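Local atomic coordinates of putative acetamidase/formamidase (Yersinia enterocolitica subsp. palearctica serotype O:3, PDB entry 5UBU), a protein that probably hydrolyses carbon-nitrogen bonds of linear amides such as formamide or acetamide, as its family does, and carries bound sodium ions. Residues G191-V196 with M314-Y319; N85-P90 with I170-V175; K145-K150 with V156-R161; I57-D62 with L110-N115. One frame throughout, in Å; residues are numbered along the deposited sequence.

Contact 1. Residues G191-V196 with M314-Y319; sequences GGNMDV and MVDPKY. With NA (sodium ion), chain H.
D195 and D316 bring their carboxylates together beside a sodium ion, and the N193 amide lies across D316 at about a right angle. The metal bonds come from 191-196: N193 OD1 reaches the sodium at 2.2 Å, while D195 straddles it with both oxygens, OD1 at 2.3 Å and OD2 at 2.7 Å. A chi1 of -169° sets the N193 amide beside its own carbonyl carbon and carries it to the ion. D220 supplies a further ligand.

D316 is held in the second shell by polar contacts. A water that lies 2.9 Å from the sodium donates to D316 OD1. D316 OD2 comes within 2.7 Å of D195 OD2, the two carboxylate planes 58° apart. N193 ND2 is near D316 OD1 but at a poor angle, and its hydrogen bond goes to L185 O instead.

The backbone of the 314-319 loop is held by hydrogen bonds from D316 N to N313 OD1 and from R271 to D316 O. All three touching residues are buried. The arrangement is one of the sodium sites seen in this acetamidase/formamidase-family protein, made by N193, D195 and D220 with D316 in its second shell.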
loop_
_atom_site.group_PDB
_atom_site.type_symbol
_atom_site.label_atom_id
_atom_site.label_comp_id
_atom_site.label_asym_id
_atom_site.label_seq_id
_atom_site.Cartn_x
_atom_site.Cartn_y
_atom_site.Cartn_z
ATOM N N GLY B 191 10.348 4.504 18.557
ATOM C CA GLY B 191 9.399 5.547 18.921
ATOM C C GLY B 191 9.465 6.542 17.771
ATOM O O GLY B 191 9.181 6.192 16.622
ATOM N N GLY B 192 9.832 7.783 18.076
ATOM C CA GLY B 192 9.974 8.809 17.047
ATOM C C GLY B 192 8.745 9.677 16.864
ATOM O O GLY B 192 7.954 9.846 17.794
ATOM N N ASN B 193 8.595 10.215 15.651
ATOM C CA ASN B 193 7.487 11.101 15.293
ATOM C C ASN B 193 6.216 10.283 15.040
ATOM O O ASN B 193 5.746 10.147 13.905
ATOM C CB ASN B 193 7.874 11.921 14.052
ATOM C CG ASN B 193 6.902 13.043 13.754
ATOM O OD1 ASN B 193 6.209 13.528 14.642
ATOM N ND2 ASN B 193 6.878 13.487 12.505
HETATM N N MSE B 194 5.660 9.752 16.123
HETATM C CA MSE B 194 4.465 8.914 16.060
HETATM C C MSE B 194 3.183 9.688 15.914
HETATM O O MSE B 194 2.243 9.212 15.287
HETATM C CB MSE B 194 4.374 8.093 17.344
HETATM C CG MSE B 194 5.561 7.146 17.495
HETATM SE SE MSE B 194 5.511 6.267 19.251
HETATM C CE MSE B 194 5.925 7.800 20.412
ATOM N N ASP B 195 3.129 10.876 16.505
ATOM C CA ASP B 195 1.935 11.716 16.460
ATOM C C ASP B 195 0.674 10.924 16.856
ATOM O O ASP B 195 -0.300 10.872 16.117
ATOM C CB ASP B 195 1.770 12.357 15.077
ATOM C CG ASP B 195 2.904 13.315 14.713
ATOM O OD1 ASP B 195 3.579 13.865 15.613
ATOM O OD2 ASP B 195 3.099 13.544 13.499
ATOM N N VAL B 196 0.732 10.288 18.021
ATOM C CA VAL B 196 -0.386 9.525 18.567
ATOM C C VAL B 196 -0.979 10.401 19.675
ATOM O O VAL B 196 -0.324 10.610 20.699
ATOM C CB VAL B 196 0.072 8.159 19.130
ATOM C CG1 VAL B 196 -1.067 7.461 19.868
ATOM C CG2 VAL B 196 0.596 7.276 18.011
HETATM N N MSE B 314 -0.751 9.956 9.384
HETATM C CA MSE B 314 -0.803 9.307 8.082
HETATM C C MSE B 314 -0.166 10.291 7.125
HETATM O O MSE B 314 -0.518 10.360 5.960
HETATM C CB MSE B 314 -2.195 8.727 7.847
HETATM C CG MSE B 314 -3.257 9.497 7.084
HETATM SE SE MSE B 314 -3.954 8.290 5.701
HETATM C CE MSE B 314 -3.494 9.431 4.168
ATOM N N VAL B 315 0.834 11.014 7.629
ATOM C CA VAL B 315 1.541 12.037 6.863
ATOM C C VAL B 315 3.074 11.923 6.886
ATOM O O VAL B 315 3.748 12.287 5.926
ATOM C CB VAL B 315 1.134 13.454 7.351
ATOM C CG1 VAL B 315 -0.374 13.642 7.234
ATOM C CG2 VAL B 315 1.562 13.721 8.789
ATOM N N ASP B 316 3.618 11.407 7.980
ATOM C CA ASP B 316 5.065 11.294 8.147
ATOM C C ASP B 316 5.659 10.175 7.267
ATOM O O ASP B 316 4.906 9.355 6.741
ATOM C CB ASP B 316 5.345 11.074 9.642
ATOM C CG ASP B 316 4.813 12.229 10.515
ATOM O OD1 ASP B 316 4.980 13.419 10.130
ATOM O OD2 ASP B 316 4.258 11.950 11.600
ATOM N N PRO B 317 7.003 10.143 7.089
ATOM C CA PRO B 317 7.664 9.108 6.263
ATOM C C PRO B 317 7.130 7.690 6.497
ATOM O O PRO B 317 7.171 6.855 5.596
ATOM C CB PRO B 317 9.127 9.236 6.664
ATOM C CG PRO B 317 9.273 10.693 6.945
ATOM C CD PRO B 317 7.989 11.110 7.607
ATOM N N LYS B 318 6.667 7.441 7.716
ATOM C CA LYS B 318 6.030 6.198 8.096
ATOM C C LYS B 318 4.789 6.559 8.888
ATOM O O LYS B 318 4.819 7.460 9.744
ATOM C CB LYS B 318 6.937 5.316 8.942
ATOM C CG LYS B 318 8.079 4.707 8.173
ATOM C CD LYS B 318 8.868 3.746 9.023
ATOM C CE LYS B 318 9.936 3.081 8.176
ATOM N NZ LYS B 318 10.729 2.085 8.945
ATOM N N TYR B 319 3.694 5.869 8.602
ATOM C CA TYR B 319 2.451 6.118 9.303
ATOM C C TYR B 319 2.499 5.375 10.623
ATOM O O TYR B 319 3.237 4.417 10.759
ATOM C CB TYR B 319 1.250 5.674 8.474
ATOM C CG TYR B 319 1.275 6.155 7.038
ATOM C CD1 TYR B 319 1.577 7.480 6.732
ATOM C CD2 TYR B 319 0.924 5.307 5.997
ATOM C CE1 TYR B 319 1.577 7.929 5.431
ATOM C CE2 TYR B 319 0.926 5.753 4.690
ATOM C CZ TYR B 319 1.248 7.066 4.413
ATOM O OH TYR B 319 1.244 7.513 3.120
HETATM NA NA NA H . 4.883 15.328 14.490
HETATM O O HOH W 1 4.186 15.641 11.681
#

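Contact 2. Residues N85-P90 with I170-V175; sequences NPQNGP and IGTLSV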
loop_
_atom_site.group_PDB
_atom_site.type_symbol
_atom_site.label_atom_id
_atom_site.label_comp_id
_atom_site.label_asym_id
_atom_site.label_seq_id
_atom_site.Cartn_x
_atom_site.Cartn_y
_atom_site.Cartn_z
ATOM N N ASN B 85 10.563 19.343 13.901
ATOM C CA ASN B 85 10.600 18.680 15.202
ATOM C C ASN B 85 11.983 18.701 15.880
ATOM O O ASN B 85 12.614 17.658 16.051
ATOM C CB ASN B 85 10.083 17.229 15.090
ATOM C CG ASN B 85 8.720 17.135 14.430
ATOM O OD1 ASN B 85 7.965 18.109 14.370
ATOM N ND2 ASN B 85 8.395 15.947 13.931
ATOM N N PRO B 86 12.463 19.899 16.258
ATOM C CA PRO B 86 13.733 19.984 16.975
ATOM C C PRO B 86 13.604 19.187 18.274
ATOM O O PRO B 86 12.633 19.376 19.010
ATOM C CB PRO B 86 13.871 21.480 17.262
ATOM C CG PRO B 86 12.483 22.007 17.189
ATOM C CD PRO B 86 11.867 21.228 16.075
ATOM N N GLN B 87 14.574 18.318 18.545
ATOM C CA GLN B 87 14.519 17.437 19.719
ATOM C C GLN B 87 15.329 17.819 20.937
ATOM O O GLN B 87 16.458 18.276 20.812
ATOM C CB GLN B 87 15.005 16.029 19.311
ATOM C CG GLN B 87 14.153 15.360 18.249
ATOM C CD GLN B 87 12.756 15.058 18.743
ATOM O OE1 GLN B 87 12.569 14.370 19.760
ATOM N NE2 GLN B 87 11.761 15.538 18.005
ATOM N N ASN B 88 14.720 17.636 22.109
ATOM C CA ASN B 88 15.416 17.794 23.385
ATOM C C ASN B 88 16.057 16.431 23.617
ATOM O O ASN B 88 15.510 15.406 23.192
ATOM C CB ASN B 88 14.462 18.133 24.529
ATOM C CG ASN B 88 14.168 19.603 24.622
ATOM O OD1 ASN B 88 13.102 20.060 24.243
ATOM N ND2 ASN B 88 15.146 20.365 25.094
ATOM N N GLY B 89 17.208 16.412 24.275
ATOM C CA GLY B 89 17.912 15.157 24.535
ATOM C C GLY B 89 19.253 15.149 23.822
ATOM O O GLY B 89 19.620 16.137 23.181
ATOM N N PRO B 90 19.980 14.034 23.892
ATOM C CA PRO B 90 19.565 12.827 24.588
ATOM C C PRO B 90 19.731 12.857 26.106
ATOM O O PRO B 90 20.709 13.404 26.617
ATOM C CB PRO B 90 20.494 11.756 24.011
ATOM C CG PRO B 90 21.708 12.484 23.593
ATOM C CD PRO B 90 21.289 13.880 23.242
ATOM N N ILE B 170 2.592 14.625 23.218
ATOM C CA ILE B 170 3.901 14.663 22.589
ATOM C C ILE B 170 3.871 13.927 21.255
ATOM O O ILE B 170 3.441 12.784 21.169
ATOM C CB ILE B 170 4.964 14.049 23.526
ATOM C CG1 ILE B 170 5.154 14.933 24.771
ATOM C CG2 ILE B 170 6.297 13.866 22.812
ATOM C CD1 ILE B 170 5.721 16.313 24.487
ATOM N N GLY B 171 4.335 14.605 20.218
ATOM C CA GLY B 171 4.382 14.042 18.879
ATOM C C GLY B 171 5.600 13.165 18.676
ATOM O O GLY B 171 5.497 12.117 18.050
ATOM N N THR B 172 6.747 13.599 19.194
ATOM C CA THR B 172 7.999 12.847 19.069
ATOM C C THR B 172 8.583 12.442 20.419
ATOM O O THR B 172 9.086 13.278 21.154
ATOM C CB THR B 172 9.096 13.640 18.314
ATOM O OG1 THR B 172 9.406 14.844 19.030
ATOM C CG2 THR B 172 8.656 13.987 16.895
ATOM N N LEU B 173 8.500 11.157 20.731
ATOM C CA LEU B 173 9.042 10.600 21.964
ATOM C C LEU B 173 9.832 9.375 21.516
ATOM O O LEU B 173 9.279 8.472 20.899
ATOM C CB LEU B 173 7.930 10.218 22.941
ATOM C CG LEU B 173 8.399 9.712 24.312
ATOM C CD1 LEU B 173 9.218 10.785 25.032
ATOM C CD2 LEU B 173 7.226 9.265 25.175
ATOM N N SER B 174 11.125 9.334 21.815
ATOM C CA SER B 174 11.934 8.210 21.353
ATOM C C SER B 174 13.212 7.941 22.118
ATOM O O SER B 174 13.622 8.714 22.974
ATOM C CB SER B 174 12.311 8.471 19.888
ATOM O OG SER B 174 13.005 9.691 19.758
ATOM N N VAL B 175 13.813 6.802 21.790
ATOM C CA VAL B 175 15.099 6.393 22.340
ATOM C C VAL B 175 15.998 6.099 21.139
ATOM O O VAL B 175 15.506 5.853 20.039
ATOM C CB VAL B 175 14.999 5.199 23.302
ATOM C CG1 VAL B 175 14.318 5.623 24.587
ATOM C CG2 VAL B 175 14.276 4.025 22.665
#
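N85 and Q87 both close on T172, joining strands 87-93 and 169-175, which belong to one mixed sheet but each pair with strand 214-222 between them. The link is therefore made by side chains reaching over the intervening strand, near the sodium site.

N85 comes first, in the loop that leads into its strand. Its amide lies beside the methyl of T172, N85 ND2 being 3.6 Å from T172 CG2, a plain packing contact. The polar end is engaged elsewhere: ND2 bonds to S184 O. The backbone carbonyl of N85 has its own part to play, since it accepts from Q87 within the same segment.

After P86, which packs on F36 and Y38, comes Q87, its chain bent at chi2 (-66°), which folds the amide back toward N85 and T172. One nitrogen then serves two acceptors: Q87 NE2 donates to N85 O at 3.0 Å, from above that carbonyl's plane, and to T172 OG1. Two bonds from a single NH2 fix the rotation of the buried amide and tie the start of strand 87-93 to strand 169-175.

Beyond Q87 the segment leaves T172 and runs on along its strand. T172 itself also touches D220. Its OG1 sits between the backbone N and carbonyl carbon (chi1 61°), facing Q87: Q87 NE2 to T172 OG1 measures 2.7 Å with an N-H...O angle of 165°, and the hydroxyl oxygen lies in the amide plane.

Contact 3. Residues K145-K150 with V156-R161; sequences KVRMIK and VYWSER
R147 and W158 face each other across a beta hairpin, strands 145-151 and 155-157, within a small antiparallel sheet. The guanidinium meets the W158 carbonyl end-on: R147 NH2 donates to W158 O at 3.0 Å and NH1 to the same oxygen at 3.1 Å. That oxygen lies in the guanidinium plane, and the two nitrogens approach it from opposite faces of the carbonyl plane. R147 NH1 also hangs over one face of the indole, 3.8 Å from W158 CE2, with the two flat groups 70° apart; the cation-pi attraction is long and weak at most.

I149 packs nearer the turn. Its CG2 touches CG1 of V156 at 3.4 Å, while CD1 lies over the rim of one guanidinium face and over the same indole face as NH1. Closer still to the turn, Y157 N donates to K150 O, a backbone bond of 3.0 Å. The Y157 ring meets K150 edge-on, and its hydroxyl bonds to D152.

Farther out, E71 forms a salt bridge with R147 NE, so the guanidinium is gripped along another side as well. The indole is positioned from the neighbouring chain: D298 of the second subunit accepts from W158 NE1, and L302 of that subunit packs on the ring. The bends at chi2 and chi3 (-63° and -33°) curl the R147 chain so that both terminal nitrogens of its guanidinium point at W158 O.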
loop_
_atom_site.group_PDB
_atom_site.type_symbol
_atom_site.label_atom_id
_atom_site.label_comp_id
_atom_site.label_asym_id
_atom_site.label_seq_id
_atom_site.Cartn_x
_atom_site.Cartn_y
_atom_site.Cartn_z
ATOM N N LYS B 145 -0.702 27.683 3.588
ATOM C CA LYS B 145 -1.386 28.344 4.711
ATOM C C LYS B 145 -0.719 28.195 6.080
ATOM O O LYS B 145 -0.030 27.219 6.355
ATOM C CB LYS B 145 -2.843 27.866 4.826
ATOM C CG LYS B 145 -3.892 28.742 4.165
ATOM C CD LYS B 145 -3.795 28.844 2.656
ATOM C CE LYS B 145 -4.658 30.010 2.159
ATOM N NZ LYS B 145 -6.073 29.960 2.634
ATOM N N VAL B 146 -0.979 29.187 6.928
ATOM C CA VAL B 146 -0.481 29.245 8.295
ATOM C C VAL B 146 -1.565 29.847 9.188
ATOM O O VAL B 146 -2.190 30.859 8.839
ATOM C CB VAL B 146 0.785 30.135 8.418
ATOM C CG1 VAL B 146 1.224 30.272 9.870
ATOM C CG2 VAL B 146 1.914 29.570 7.569
ATOM N N ARG B 147 -1.779 29.223 10.339
ATOM C CA ARG B 147 -2.742 29.701 11.316
ATOM C C ARG B 147 -2.028 29.892 12.645
ATOM O O ARG B 147 -1.394 28.968 13.125
ATOM C CB ARG B 147 -3.868 28.705 11.489
ATOM C CG ARG B 147 -4.824 28.569 10.319
ATOM C CD ARG B 147 -5.608 29.850 10.014
ATOM N NE ARG B 147 -5.891 30.626 11.224
ATOM C CZ ARG B 147 -6.857 30.380 12.112
ATOM N NH1 ARG B 147 -7.680 29.347 11.979
ATOM N NH2 ARG B 147 -7.001 31.181 13.166
HETATM N N MSE B 148 -2.116 31.098 13.213
HETATM C CA MSE B 148 -1.518 31.430 14.510
HETATM C C MSE B 148 -2.695 31.347 15.436
HETATM O O MSE B 148 -3.591 32.168 15.384
HETATM C CB MSE B 148 -0.966 32.837 14.541
HETATM C CG MSE B 148 0.251 33.002 13.642
HETATM SE SE MSE B 148 1.791 32.339 14.653
HETATM C CE MSE B 148 2.036 33.719 16.026
ATOM N N ILE B 149 -2.714 30.331 16.282
ATOM C CA ILE B 149 -3.812 30.105 17.198
ATOM C C ILE B 149 -3.429 30.434 18.628
ATOM O O ILE B 149 -2.458 29.918 19.162
ATOM C CB ILE B 149 -4.273 28.617 17.161
ATOM C CG1 ILE B 149 -4.486 28.127 15.722
ATOM C CG2 ILE B 149 -5.495 28.407 18.044
ATOM C CD1 ILE B 149 -5.270 29.085 14.871
ATOM N N LYS B 150 -4.226 31.288 19.250
ATOM C CA LYS B 150 -4.012 31.681 20.631
ATOM C C LYS B 150 -4.441 30.473 21.446
ATOM O O LYS B 150 -5.316 29.722 21.030
ATOM C CB LYS B 150 -4.896 32.887 20.939
ATOM C CG LYS B 150 -4.535 33.745 22.139
ATOM C CD LYS B 150 -5.502 34.952 22.188
ATOM C CE LYS B 150 -4.920 36.197 22.869
ATOM N NZ LYS B 150 -3.827 36.798 22.040
ATOM N N VAL B 156 -8.144 25.946 22.921
ATOM C CA VAL B 156 -7.401 26.306 21.705
ATOM C C VAL B 156 -8.370 27.150 20.879
ATOM O O VAL B 156 -9.378 26.644 20.391
ATOM C CB VAL B 156 -6.957 25.063 20.920
ATOM C CG1 VAL B 156 -6.207 25.466 19.654
ATOM C CG2 VAL B 156 -6.087 24.158 21.796
ATOM N N TYR B 157 -8.064 28.438 20.732
ATOM C CA TYR B 157 -8.948 29.382 20.037
ATOM C C TYR B 157 -8.778 29.375 18.524
ATOM O O TYR B 157 -8.307 30.349 17.933
ATOM C CB TYR B 157 -8.746 30.784 20.626
ATOM C CG TYR B 157 -8.983 30.796 22.117
ATOM C CD1 TYR B 157 -10.274 30.874 22.638
ATOM C CD2 TYR B 157 -7.922 30.691 23.012
ATOM C CE1 TYR B 157 -10.500 30.860 24.004
ATOM C CE2 TYR B 157 -8.136 30.691 24.385
ATOM C CZ TYR B 157 -9.428 30.773 24.871
ATOM O OH TYR B 157 -9.645 30.769 26.217
ATOM N N TRP B 158 -9.213 28.275 17.909
ATOM C CA TRP B 158 -9.103 28.073 16.462
ATOM C C TRP B 158 -9.734 29.192 15.637
ATOM O O TRP B 158 -9.133 29.668 14.679
ATOM C CB TRP B 158 -9.718 26.725 16.054
ATOM C CG TRP B 158 -9.521 26.417 14.616
ATOM C CD1 TRP B 158 -10.388 26.660 13.591
ATOM C CD2 TRP B 158 -8.353 25.844 14.033
ATOM N NE1 TRP B 158 -9.832 26.255 12.401
ATOM C CE2 TRP B 158 -8.582 25.748 12.648
ATOM C CE3 TRP B 158 -7.131 25.395 14.549
ATOM C CZ2 TRP B 158 -7.636 25.221 11.771
ATOM C CZ3 TRP B 158 -6.196 24.863 13.681
ATOM C CH2 TRP B 158 -6.451 24.783 12.308
ATOM N N SER B 159 -10.955 29.578 16.002
ATOM C CA SER B 159 -11.678 30.638 15.298
ATOM C C SER B 159 -12.921 31.066 16.079
ATOM O O SER B 159 -13.235 30.490 17.119
ATOM C CB SER B 159 -12.110 30.147 13.907
ATOM O OG SER B 159 -12.989 29.034 14.000
ATOM N N GLU B 160 -13.623 32.084 15.572
ATOM C CA GLU B 160 -14.870 32.542 16.183
ATOM C C GLU B 160 -15.838 31.373 16.332
ATOM O O GLU B 160 -16.461 31.182 17.371
ATOM C CB GLU B 160 -15.518 33.614 15.298
ATOM C CG GLU B 160 -14.863 34.987 15.419
ATOM C CD GLU B 160 -15.371 35.757 16.636
ATOM O OE1 GLU B 160 -16.619 35.870 16.766
ATOM O OE2 GLU B 160 -14.542 36.282 17.428
ATOM N N ARG B 161 -15.924 30.593 15.261
ATOM C CA ARG B 161 -16.822 29.452 15.196
ATOM C C ARG B 161 -16.388 28.248 16.035
ATOM O O ARG B 161 -17.232 27.604 16.661
ATOM C CB ARG B 161 -16.998 29.032 13.735
ATOM C CG ARG B 161 -17.983 27.899 13.531
ATOM C CD ARG B 161 -18.153 27.572 12.064
ATOM N NE ARG B 161 -19.142 26.516 11.877
ATOM C CZ ARG B 161 -19.501 26.014 10.697
ATOM N NH1 ARG B 161 -20.411 25.040 10.635
ATOM N NH2 ARG B 161 -18.953 26.476 9.575
#

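Contact 4. Residues I57-D62 with L110-N115; sequences IVDTRD and LPRGVN
D59 and R112 are the closest residues by backbone, their CA atoms 7.5 Å apart where both chains are leaving their strands for loops, so the contact is made by one long side chain and not by strand pairing. R112 carries it. Its first torsion sets CG anti to the backbone N (chi1 -168°), sending the chain across to 57-62, and a bend at chi3 (63°) turns the guanidinium to the T60 carbonyl. R112 NH2 donates to T60 O at 2.7 Å with an angle of 157°, from above the carbonyl plane; NE adds a weak second bond of 3.3 Å to the same oxygen. That oxygen lies at the guanidinium edge, close to its plane.

CB of D59 lies over the rim of one guanidinium face, 3.7 Å from R112 NE. The D59 and R112 planes are nearly parallel, yet their charged atoms do not meet: D59 OD1 stays 4.7 Å from R112 NE, a separation at which the opposite charges may still attract weakly. CG of R61 touches the guanidinium edge at 4.0 Å from R112 NH2. The charged end of R61 is taken up by salt bridges to E30 and E65, and E30 also makes a long, weak ion pair with R112 NH1.

In the nine-stranded sheet, 55-59 and 101-111 flank strand 239-248 on its two sides, and R112 spans it beside I240. T60 bonds to S239, the first residue of that strand, while D59 pairs with L28 of strand 25-28.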
loop_
_atom_site.group_PDB
_atom_site.type_symbol
_atom_site.label_atom_id
_atom_site.label_comp_id
_atom_site.label_asym_id
_atom_site.label_seq_id
_atom_site.Cartn_x
_atom_site.Cartn_y
_atom_site.Cartn_z
ATOM N N ILE B 57 11.717 18.424 33.707
ATOM C CA ILE B 57 10.848 19.493 33.247
ATOM C C ILE B 57 11.500 19.994 31.963
ATOM O O ILE B 57 12.516 20.694 32.009
ATOM C CB ILE B 57 10.745 20.631 34.284
ATOM C CG1 ILE B 57 10.237 20.082 35.628
ATOM C CG2 ILE B 57 9.841 21.747 33.753
ATOM C CD1 ILE B 57 10.165 21.117 36.741
ATOM N N VAL B 58 10.915 19.637 30.826
ATOM C CA VAL B 58 11.463 20.002 29.522
ATOM C C VAL B 58 10.821 21.239 28.888
ATOM O O VAL B 58 9.606 21.305 28.764
ATOM C CB VAL B 58 11.280 18.846 28.512
ATOM C CG1 VAL B 58 12.003 19.170 27.210
ATOM C CG2 VAL B 58 11.815 17.544 29.083
ATOM N N ASP B 59 11.653 22.199 28.481
ATOM C CA ASP B 59 11.211 23.406 27.787
ATOM C C ASP B 59 11.341 23.110 26.288
ATOM O O ASP B 59 12.351 23.433 25.666
ATOM C CB ASP B 59 12.068 24.621 28.164
ATOM C CG ASP B 59 11.873 25.068 29.619
ATOM O OD1 ASP B 59 10.892 24.640 30.267
ATOM O OD2 ASP B 59 12.694 25.883 30.104
ATOM N N THR B 60 10.320 22.483 25.714
ATOM C CA THR B 60 10.343 22.111 24.294
ATOM C C THR B 60 10.114 23.282 23.344
ATOM O O THR B 60 9.538 24.293 23.719
ATOM C CB THR B 60 9.260 21.058 23.954
ATOM O OG1 THR B 60 7.955 21.631 24.093
ATOM C CG2 THR B 60 9.379 19.835 24.840
ATOM N N ARG B 61 10.580 23.115 22.114
ATOM C CA ARG B 61 10.396 24.086 21.048
ATOM C C ARG B 61 9.376 23.508 20.070
ATOM O O ARG B 61 9.226 22.291 19.975
ATOM C CB ARG B 61 11.717 24.388 20.340
ATOM C CG ARG B 61 12.646 25.244 21.165
ATOM C CD ARG B 61 13.917 25.591 20.392
ATOM N NE ARG B 61 14.748 26.537 21.145
ATOM C CZ ARG B 61 15.951 26.971 20.766
ATOM N NH1 ARG B 61 16.614 27.826 21.533
ATOM N NH2 ARG B 61 16.504 26.548 19.635
ATOM N N ASP B 62 8.679 24.382 19.338
ATOM C CA ASP B 62 7.670 23.915 18.396
ATOM C C ASP B 62 8.326 23.184 17.220
ATOM O O ASP B 62 9.541 23.222 17.057
ATOM C CB ASP B 62 6.727 25.059 17.944
ATOM C CG ASP B 62 7.389 26.081 16.994
ATOM O OD1 ASP B 62 8.431 25.780 16.376
ATOM O OD2 ASP B 62 6.823 27.196 16.816
ATOM N N LEU B 110 2.126 22.276 29.647
ATOM C CA LEU B 110 1.570 23.632 29.649
ATOM C C LEU B 110 2.211 24.436 28.523
ATOM O O LEU B 110 3.331 24.129 28.112
ATOM C CB LEU B 110 1.854 24.324 30.986
ATOM C CG LEU B 110 1.343 23.628 32.254
ATOM C CD1 LEU B 110 1.828 24.350 33.496
ATOM C CD2 LEU B 110 -0.178 23.500 32.225
ATOM N N PRO B 111 1.499 25.449 27.997
ATOM C CA PRO B 111 2.105 26.268 26.943
ATOM C C PRO B 111 3.193 27.142 27.544
ATOM O O PRO B 111 3.047 27.617 28.669
ATOM C CB PRO B 111 0.934 27.096 26.398
ATOM C CG PRO B 111 -0.116 27.049 27.450
ATOM C CD PRO B 111 0.083 25.789 28.235
ATOM N N ARG B 112 4.275 27.330 26.797
ATOM C CA ARG B 112 5.422 28.102 27.255
ATOM C C ARG B 112 5.486 29.456 26.565
ATOM O O ARG B 112 5.176 29.568 25.382
ATOM C CB ARG B 112 6.691 27.283 26.987
ATOM C CG ARG B 112 7.954 27.807 27.654
ATOM C CD ARG B 112 9.062 26.770 27.589
ATOM N NE ARG B 112 9.460 26.454 26.220
ATOM C CZ ARG B 112 10.407 27.091 25.520
ATOM N NH1 ARG B 112 11.109 28.089 26.048
ATOM N NH2 ARG B 112 10.676 26.700 24.273
ATOM N N GLY B 113 5.874 30.476 27.328
ATOM C CA GLY B 113 5.982 31.853 26.827
ATOM C C GLY B 113 4.795 32.719 27.194
ATOM O O GLY B 113 3.731 32.217 27.535
ATOM N N VAL B 114 4.997 34.036 27.139
ATOM C CA VAL B 114 3.938 35.014 27.432
ATOM C C VAL B 114 3.026 35.137 26.202
ATOM O O VAL B 114 3.514 35.316 25.084
ATOM C CB VAL B 114 4.531 36.392 27.782
ATOM C CG1 VAL B 114 3.430 37.390 28.126
ATOM C CG2 VAL B 114 5.516 36.261 28.939
ATOM N N ASN B 115 1.711 35.060 26.421
ATOM C CA ASN B 115 0.711 35.133 25.332
ATOM C C ASN B 115 1.092 34.088 24.287
ATOM O O ASN B 115 1.384 34.414 23.135
ATOM C CB ASN B 115 0.623 36.558 24.751
ATOM C CG ASN B 115 0.043 37.553 25.742
ATOM O OD1 ASN B 115 -0.837 37.203 26.527
ATOM N ND2 ASN B 115 0.507 38.812 25.689
#

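Overall arrangement
Along the chain contact 4 and contact 2 overlap, their segments alternating; contact 3 lies inside the loop that contact 2 closes, and contact 1 comes last. Contact 1 holds sodium ligands and contact 2 lies beside it, centres 12 Å apart: strands 191-193 and 169-175 are neighbours in one mixed sheet, with a probable hydrogen bond from G192 N to L173 O. Contact 4, about 14 Å from contact 2 by centres, belongs to the large nine-stranded sheet, and N88 packs on V58 and T60 where the two meet. Contacts 1, 2 and 4 thus touch in series, while contact 3, about 24 Å from contact 1 between centres, stands apart in a hairpin reaching the second subunit, which contact 1 also touches.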